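Side-chain contacts in SmhA (Serratia marcescens, PDB 7A27), which is the A component of a tripartite alpha-pore-forming toxin and probably assembles with its partner proteins into a membrane pore: residues A[25-30]-A[195-200]; A[75-80]-A[354-359]; A[138-143]-A[286-291]. All blocks are in the same frame, centred on the assembly; numbering follows the deposited sequence.

In the fold
All three contacts are largely buried, contacts 2 and 3 between antiparallel bundle helices and contact 1 where helix 14-37 meets the chain leading into the two-stranded sheet; Val195 and Ile77 are their partly exposed members. Chemistry differs with place: contacts 1 and 3 have no hydrogen bond across them, contact 1 being mostly aliphatic with one serine and contact 3 a leucine set against two aromatic rings, while contact 2 pairs two tyrosines through rings and hydroxyls. Contacts 1 and 2 touch, with Gln29 bonded to the Tyr356 carbonyl and Val195 N to the Asn355 side chain. Helix 14-37 also meets contact 3, through Asn28. Contacts 2 and 3 do not touch, their centres lying about 21 Å apart.

Contact 1: residues A[25-30]-A[195-200]; sequences ALLNQS and VQLGQS
Where the chain passes from the helical bundle into the two-stranded antiparallel sheet, Val195 and Leu197 lie against Leu26, Leu27 and Ser30 of helix 14-37. The approach 195-197 is extended, so alternate side chains face the helix: Val195 and Leu197 turn inward, while Gln196 between them points away. Leu26 meets the first of these, its CD1 lying 4.2 Å from Val195 CG2, with the two side chains crossing at a slant. Leu27 and Ser30, about a turn apart, both meet Leu197. Leu27 holds CG trans to its backbone nitrogen (chi1 -177°), which swings the branch across to the loop and leaves CD1 3.9 Å from Leu197 CD1. Ser30 OG stands 4.1 Å from the same Leu197 CD1 and 4.2 Å from Leu197 CB, a van der Waals contact of a hydroxyl with a methyl and a methylene. The polar side of Ser30 is directed to Asn359, whose ND2 bonds it weakly; Asn359 binds calcium in a structure of this protein, though no calcium is bound here. Phe188 of helix 160-188 touches both Leu26 and Val195. With no hydrogen bond between 25-30 and 195-200, the two are joined by van der Waals packing, mostly of methyls, and the polar hold on Val195 comes from helix 325-358, through its N to Asn355 OD1.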
# COMPACT_ATOMS: atom_id res chain seq x y z
N ALA A 25 -0.30 -0.66 0.01
CA ALA A 25 -0.89 0.53 -0.66
C ALA A 25 -1.51 1.46 0.38
O ALA A 25 -1.28 2.66 0.26
CB ALA A 25 -1.92 0.14 -1.70
N LEU A 26 -2.26 0.94 1.36
CA LEU A 26 -2.89 1.78 2.42
C LEU A 26 -1.79 2.47 3.22
O LEU A 26 -1.92 3.66 3.49
CB LEU A 26 -3.75 0.92 3.34
CG LEU A 26 -5.07 0.43 2.77
CD1 LEU A 26 -5.68 -0.62 3.68
CD2 LEU A 26 -6.04 1.57 2.55
N LEU A 27 -0.78 1.72 3.64
CA LEU A 27 0.35 2.27 4.41
C LEU A 27 1.05 3.33 3.54
O LEU A 27 1.32 4.42 4.04
CB LEU A 27 1.30 1.15 4.84
CG LEU A 27 2.48 1.59 5.69
CD1 LEU A 27 2.01 2.35 6.90
CD2 LEU A 27 3.30 0.42 6.15
N ASN A 28 1.26 3.07 2.25
CA ASN A 28 1.98 4.00 1.34
C ASN A 28 1.13 5.26 1.16
O ASN A 28 1.69 6.33 0.87
CB ASN A 28 2.31 3.35 0.00
CG ASN A 28 3.53 3.96 -0.66
OD1 ASN A 28 4.36 4.59 0.00
ND2 ASN A 28 3.66 3.77 -1.96
N GLN A 29 -0.18 5.15 1.33
CA GLN A 29 -1.14 6.28 1.26
C GLN A 29 -0.79 7.22 2.43
O GLN A 29 -0.70 8.45 2.20
CB GLN A 29 -2.56 5.71 1.30
CG GLN A 29 -3.67 6.68 0.94
CD GLN A 29 -5.04 6.00 0.89
OE1 GLN A 29 -5.23 4.89 1.36
NE2 GLN A 29 -6.02 6.68 0.32
N SER A 30 -0.55 6.64 3.62
CA SER A 30 -0.22 7.36 4.88
C SER A 30 1.18 7.96 4.77
O SER A 30 1.36 9.09 5.22
CB SER A 30 -0.36 6.48 6.11
OG SER A 30 -1.68 5.98 6.26
N VAL A 195 -8.85 0.92 8.91
CA VAL A 195 -7.52 1.54 9.15
C VAL A 195 -7.62 3.04 9.36
O VAL A 195 -8.38 3.72 8.67
CB VAL A 195 -6.51 1.22 8.03
CG1 VAL A 195 -6.40 -0.27 7.81
CG2 VAL A 195 -6.82 1.96 6.74
N GLN A 196 -6.74 3.53 10.23
CA GLN A 196 -6.50 4.95 10.55
C GLN A 196 -5.09 5.02 11.18
O GLN A 196 -4.79 4.24 12.09
CB GLN A 196 -7.62 5.42 11.48
CG GLN A 196 -7.69 6.93 11.70
CD GLN A 196 -8.50 7.71 10.69
OE1 GLN A 196 -8.28 7.67 9.47
NE2 GLN A 196 -9.43 8.50 11.23
N LEU A 197 -4.26 5.94 10.68
CA LEU A 197 -2.97 6.33 11.30
C LEU A 197 -2.98 7.85 11.45
O LEU A 197 -3.60 8.51 10.62
CB LEU A 197 -1.81 5.87 10.41
CG LEU A 197 -1.47 4.38 10.45
CD1 LEU A 197 -0.22 4.10 9.63
CD2 LEU A 197 -1.30 3.91 11.88
N GLY A 198 -2.36 8.40 12.49
CA GLY A 198 -2.33 9.85 12.73
C GLY A 198 -0.95 10.42 12.47
O GLY A 198 -0.14 9.71 11.86
N GLN A 199 -0.70 11.65 12.92
CA GLN A 199 0.61 12.34 12.81
C GLN A 199 0.70 13.42 13.88
O GLN A 199 -0.35 13.83 14.41
CB GLN A 199 0.77 12.97 11.43
CG GLN A 199 -0.27 14.01 11.06
CD GLN A 199 0.14 14.78 9.82
OE1 GLN A 199 1.22 15.39 9.78
NE2 GLN A 199 -0.70 14.76 8.80
N SER A 200 1.92 13.85 14.19
CA SER A 200 2.22 14.94 15.16
C SER A 200 3.68 15.35 14.99
O SER A 200 4.44 14.59 14.32
CB SER A 200 1.93 14.53 16.58
OG SER A 200 2.90 13.60 17.06

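Contact 2: residues A[75-80]-A[354-359]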
# COMPACT_ATOMS: atom_id res chain seq x y z
N GLU A 75 -6.40 4.35 -9.64
CA GLU A 75 -6.08 3.23 -10.55
C GLU A 75 -6.37 1.90 -9.81
O GLU A 75 -7.04 1.05 -10.41
CB GLU A 75 -4.62 3.27 -11.03
CG GLU A 75 -4.23 4.45 -11.91
CD GLU A 75 -4.47 4.31 -13.40
OE1 GLU A 75 -5.11 5.23 -13.97
OE2 GLU A 75 -3.96 3.33 -14.00
N LEU A 76 -5.93 1.76 -8.56
CA LEU A 76 -6.13 0.54 -7.74
C LEU A 76 -7.62 0.34 -7.44
O LEU A 76 -8.13 -0.78 -7.63
CB LEU A 76 -5.34 0.63 -6.43
CG LEU A 76 -3.83 0.48 -6.58
CD1 LEU A 76 -3.08 0.89 -5.31
CD2 LEU A 76 -3.49 -0.94 -6.95
N ILE A 77 -8.31 1.37 -6.96
CA ILE A 77 -9.76 1.27 -6.63
C ILE A 77 -10.49 0.73 -7.88
O ILE A 77 -11.46 -0.03 -7.73
CB ILE A 77 -10.34 2.60 -6.14
CG1 ILE A 77 -9.67 3.04 -4.83
CG2 ILE A 77 -11.86 2.49 -5.99
CD1 ILE A 77 -10.20 4.36 -4.29
N GLY A 78 -10.01 1.11 -9.06
CA GLY A 78 -10.53 0.62 -10.35
C GLY A 78 -10.43 -0.89 -10.46
O GLY A 78 -11.43 -1.50 -10.82
N LEU A 79 -9.27 -1.47 -10.16
CA LEU A 79 -9.02 -2.94 -10.24
C LEU A 79 -9.87 -3.68 -9.20
O LEU A 79 -10.27 -4.83 -9.49
CB LEU A 79 -7.56 -3.28 -9.99
CG LEU A 79 -6.58 -2.86 -11.08
CD1 LEU A 79 -5.16 -3.26 -10.69
CD2 LEU A 79 -6.96 -3.40 -12.45
N TYR A 80 -10.05 -3.09 -8.02
CA TYR A 80 -10.85 -3.72 -6.95
C TYR A 80 -12.31 -3.80 -7.42
O TYR A 80 -12.92 -4.87 -7.30
CB TYR A 80 -10.69 -2.96 -5.62
CG TYR A 80 -9.41 -3.19 -4.85
CD1 TYR A 80 -8.20 -2.71 -5.30
CD2 TYR A 80 -9.42 -3.82 -3.61
CE1 TYR A 80 -7.02 -2.89 -4.59
CE2 TYR A 80 -8.26 -3.98 -2.87
CZ TYR A 80 -7.05 -3.51 -3.36
OH TYR A 80 -5.89 -3.66 -2.65
N ALA A 354 -13.60 1.15 1.13
CA ALA A 354 -14.00 2.04 2.25
C ALA A 354 -12.73 2.54 2.94
O ALA A 354 -12.68 3.72 3.29
CB ALA A 354 -14.92 1.33 3.21
N ASN A 355 -11.74 1.67 3.10
CA ASN A 355 -10.44 2.00 3.75
C ASN A 355 -9.67 2.99 2.86
O ASN A 355 -9.17 3.98 3.40
CB ASN A 355 -9.62 0.75 4.08
CG ASN A 355 -9.97 0.12 5.41
OD1 ASN A 355 -10.40 0.80 6.34
ND2 ASN A 355 -9.72 -1.18 5.54
N TYR A 356 -9.57 2.74 1.55
CA TYR A 356 -8.84 3.66 0.62
C TYR A 356 -9.51 5.03 0.65
O TYR A 356 -8.80 6.02 0.45
CB TYR A 356 -8.81 3.13 -0.81
CG TYR A 356 -7.81 2.04 -1.09
CD1 TYR A 356 -6.45 2.29 -1.06
CD2 TYR A 356 -8.21 0.77 -1.47
CE1 TYR A 356 -5.51 1.30 -1.34
CE2 TYR A 356 -7.30 -0.22 -1.74
CZ TYR A 356 -5.94 0.04 -1.69
OH TYR A 356 -5.08 -0.98 -1.99
N ALA A 357 -10.83 5.08 0.88
CA ALA A 357 -11.58 6.36 0.95
C ALA A 357 -11.25 7.06 2.27
O ALA A 357 -10.84 8.23 2.21
CB ALA A 357 -13.07 6.13 0.81
N GLY A 358 -11.38 6.35 3.39
CA GLY A 358 -11.21 6.88 4.76
C GLY A 358 -9.77 7.25 5.07
O GLY A 358 -9.55 8.33 5.68
N ASN A 359 -8.83 6.44 4.60
CA ASN A 359 -7.37 6.59 4.85
C ASN A 359 -6.77 7.66 3.93
O ASN A 359 -5.52 7.73 3.91
CB ASN A 359 -6.64 5.26 4.68
CG ASN A 359 -5.23 5.28 5.26
OD1 ASN A 359 -4.99 5.88 6.30
ND2 ASN A 359 -4.31 4.62 4.58
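Tyr356 and Tyr80 reach each other with almost the same first torsion: in each, CG lies trans to the carbonyl carbon and next to the backbone nitrogen (chi1 -78° in Tyr356), sending the ring out from its helix toward the other. They join two long helices of the bundle, 48-96 and 325-358, which run nearly antiparallel here; the axes of the short helical pieces 75-80 and 354-358 come within 11.1 Å at 162°. The aromatic pair is a T-shaped (edge-to-face) stack. Tyr356 is the edge, Tyr80 the face, with planes at 79° and ring centroids 5.3 Å apart. Tyr356 CE2 stands above the Tyr80 ring toward its rim, closest to Tyr80 CZ at 3.7 Å, and so near the hydroxyl end of that ring. At the same end the two oxygens meet: Tyr356 OH donates to Tyr80 OH at 2.9 Å. Tyr80 OH is further bonded to Ser22 OG of helix 14-37, so two partners grip one buried phenol oxygen and fix where the end of its ring lies. A second edge-to-face pair, with His18, holds the Tyr80 ring as well. The base of Tyr356 is covered differently. Ile77 runs alongside it in the opposing sense, laying CD1 3.9 Å and CG1 4.1 Å from Tyr356 CB; this is the less buried margin of the contact. Helix 325-358 ends just beyond, and Asn359, a calcium ligand in a structure of this protein, is the first residue to leave it. At the hydroxyl end of Tyr356, Leu76 adds a methyl, its CD1 4.3 Å from Tyr356 OH.

Contact 3: residues A[138-143]-A[286-291]; sequences EMLEPL and LFVDTY
Leu140 meets Tyr291 and Phe287 with its two methyls, one over a ring face and the other at a ring edge. Its CD1 sits above the middle of the Tyr291 ring, 3.8 Å from the centroid and only 12° off the normal, a CH-pi contact in which the methyl is almost centred on the pi cloud. CD2, the other branch, comes up to the rim of Phe287 near the plane of that ring, 4.1 Å from Phe287 CE2. Both aromatic side chains cross the leucine at about a right angle. The rings leave helix 272-299 one turn apart. In Phe287 CG is trans to the backbone nitrogen (chi1 174°), a torsion that swings the ring over until its CE2 edge meets Leu140. Val288 fills in nearer the backbone, where its CG2 lies 4.4 Å from Leu140 CB. This is helix-to-helix packing within the bundle of the soluble toxin: the local axes of 138-143 and 286-291 run in opposing senses at 143° and approach to 10.3 Å, and Leu140 and Val288 hold the facing CA atoms. Just past Leu140 the first helix is kinked at Pro142, whose nitrogen makes no bond to the preceding turn. Neighbouring helices enclose the same side chains. Gln64 of helix 48-96 touches Leu140, and Asn28 of helix 14-37 lies against both Phe287 and Tyr291.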
# COMPACT_ATOMS: atom_id res chain seq x y z
N GLU A 138 11.31 2.47 -11.03
CA GLU A 138 12.59 2.64 -11.77
C GLU A 138 13.05 4.10 -11.75
O GLU A 138 14.24 4.32 -12.01
CB GLU A 138 12.46 2.06 -13.19
CG GLU A 138 12.42 0.53 -13.18
CD GLU A 138 11.90 -0.15 -14.44
OE1 GLU A 138 11.89 0.52 -15.49
OE2 GLU A 138 11.51 -1.36 -14.36
N MET A 139 12.17 5.06 -11.43
CA MET A 139 12.53 6.50 -11.34
C MET A 139 12.76 6.89 -9.87
O MET A 139 13.65 7.72 -9.61
CB MET A 139 11.48 7.42 -11.96
CG MET A 139 10.41 7.90 -10.98
SD MET A 139 9.97 9.67 -11.03
CE MET A 139 10.85 10.36 -9.62
N LEU A 140 12.03 6.28 -8.94
CA LEU A 140 12.14 6.55 -7.48
C LEU A 140 13.45 6.00 -6.90
O LEU A 140 14.05 6.72 -6.08
CB LEU A 140 10.95 5.93 -6.75
CG LEU A 140 9.63 6.70 -6.86
CD1 LEU A 140 8.48 5.87 -6.34
CD2 LEU A 140 9.71 8.01 -6.10
N GLU A 141 13.88 4.78 -7.26
CA GLU A 141 15.09 4.14 -6.67
C GLU A 141 16.30 5.05 -6.90
O GLU A 141 16.95 5.44 -5.94
CB GLU A 141 15.31 2.70 -7.13
CG GLU A 141 14.11 1.79 -6.87
CD GLU A 141 14.42 0.32 -6.67
OE1 GLU A 141 14.25 -0.49 -7.63
OE2 GLU A 141 14.72 -0.03 -5.52
N PRO A 142 16.63 5.43 -8.16
CA PRO A 142 17.75 6.33 -8.42
C PRO A 142 17.64 7.73 -7.80
O PRO A 142 18.66 8.31 -7.55
CB PRO A 142 17.74 6.47 -9.95
CG PRO A 142 17.07 5.21 -10.43
CD PRO A 142 15.99 4.99 -9.40
N LEU A 143 16.42 8.24 -7.60
CA LEU A 143 16.18 9.57 -6.99
C LEU A 143 16.65 9.53 -5.54
O LEU A 143 17.37 10.46 -5.13
CB LEU A 143 14.69 9.93 -7.05
CG LEU A 143 14.34 11.32 -6.48
CD1 LEU A 143 14.66 12.43 -7.47
CD2 LEU A 143 12.88 11.40 -6.09
N LEU A 286 10.61 5.41 3.85
CA LEU A 286 9.33 4.72 4.15
C LEU A 286 8.48 4.66 2.89
O LEU A 286 7.96 3.57 2.59
CB LEU A 286 8.56 5.45 5.27
CG LEU A 286 9.22 5.41 6.64
CD1 LEU A 286 8.42 6.25 7.64
CD2 LEU A 286 9.36 3.97 7.13
N PHE A 287 8.37 5.79 2.18
CA PHE A 287 7.55 5.93 0.95
C PHE A 287 8.10 5.00 -0.15
O PHE A 287 7.33 4.18 -0.66
CB PHE A 287 7.50 7.38 0.48
CG PHE A 287 6.81 7.60 -0.84
CD1 PHE A 287 5.43 7.48 -0.95
CD2 PHE A 287 7.53 7.96 -1.95
CE1 PHE A 287 4.79 7.66 -2.17
CE2 PHE A 287 6.88 8.20 -3.16
CZ PHE A 287 5.52 8.04 -3.27
N VAL A 288 9.39 5.10 -0.47
CA VAL A 288 10.01 4.34 -1.58
C VAL A 288 10.04 2.84 -1.25
O VAL A 288 9.81 2.05 -2.17
CB VAL A 288 11.41 4.86 -1.91
CG1 VAL A 288 12.12 3.99 -2.92
CG2 VAL A 288 11.34 6.29 -2.41
N ASP A 289 10.36 2.45 -0.02
CA ASP A 289 10.41 1.02 0.36
C ASP A 289 9.01 0.41 0.17
O ASP A 289 8.92 -0.65 -0.49
CB ASP A 289 10.89 0.79 1.80
CG ASP A 289 12.38 0.94 2.06
OD1 ASP A 289 13.16 0.96 1.07
OD2 ASP A 289 12.74 1.04 3.25
N THR A 290 7.95 1.05 0.68
CA THR A 290 6.60 0.44 0.61
C THR A 290 6.06 0.61 -0.82
O THR A 290 5.20 -0.20 -1.20
CB THR A 290 5.67 0.87 1.75
OG1 THR A 290 5.14 2.15 1.44
CG2 THR A 290 6.37 0.87 3.09
N TYR A 291 6.56 1.57 -1.60
CA TYR A 291 6.16 1.69 -3.03
C TYR A 291 6.65 0.42 -3.73
O TYR A 291 5.89 -0.19 -4.48
CB TYR A 291 6.74 2.93 -3.71
CG TYR A 291 6.01 3.33 -4.96
CD1 TYR A 291 6.21 2.67 -6.16
CD2 TYR A 291 5.11 4.39 -4.94
CE1 TYR A 291 5.54 3.06 -7.32
CE2 TYR A 291 4.42 4.77 -6.08
CZ TYR A 291 4.64 4.11 -7.27
OH TYR A 291 3.96 4.53 -8.37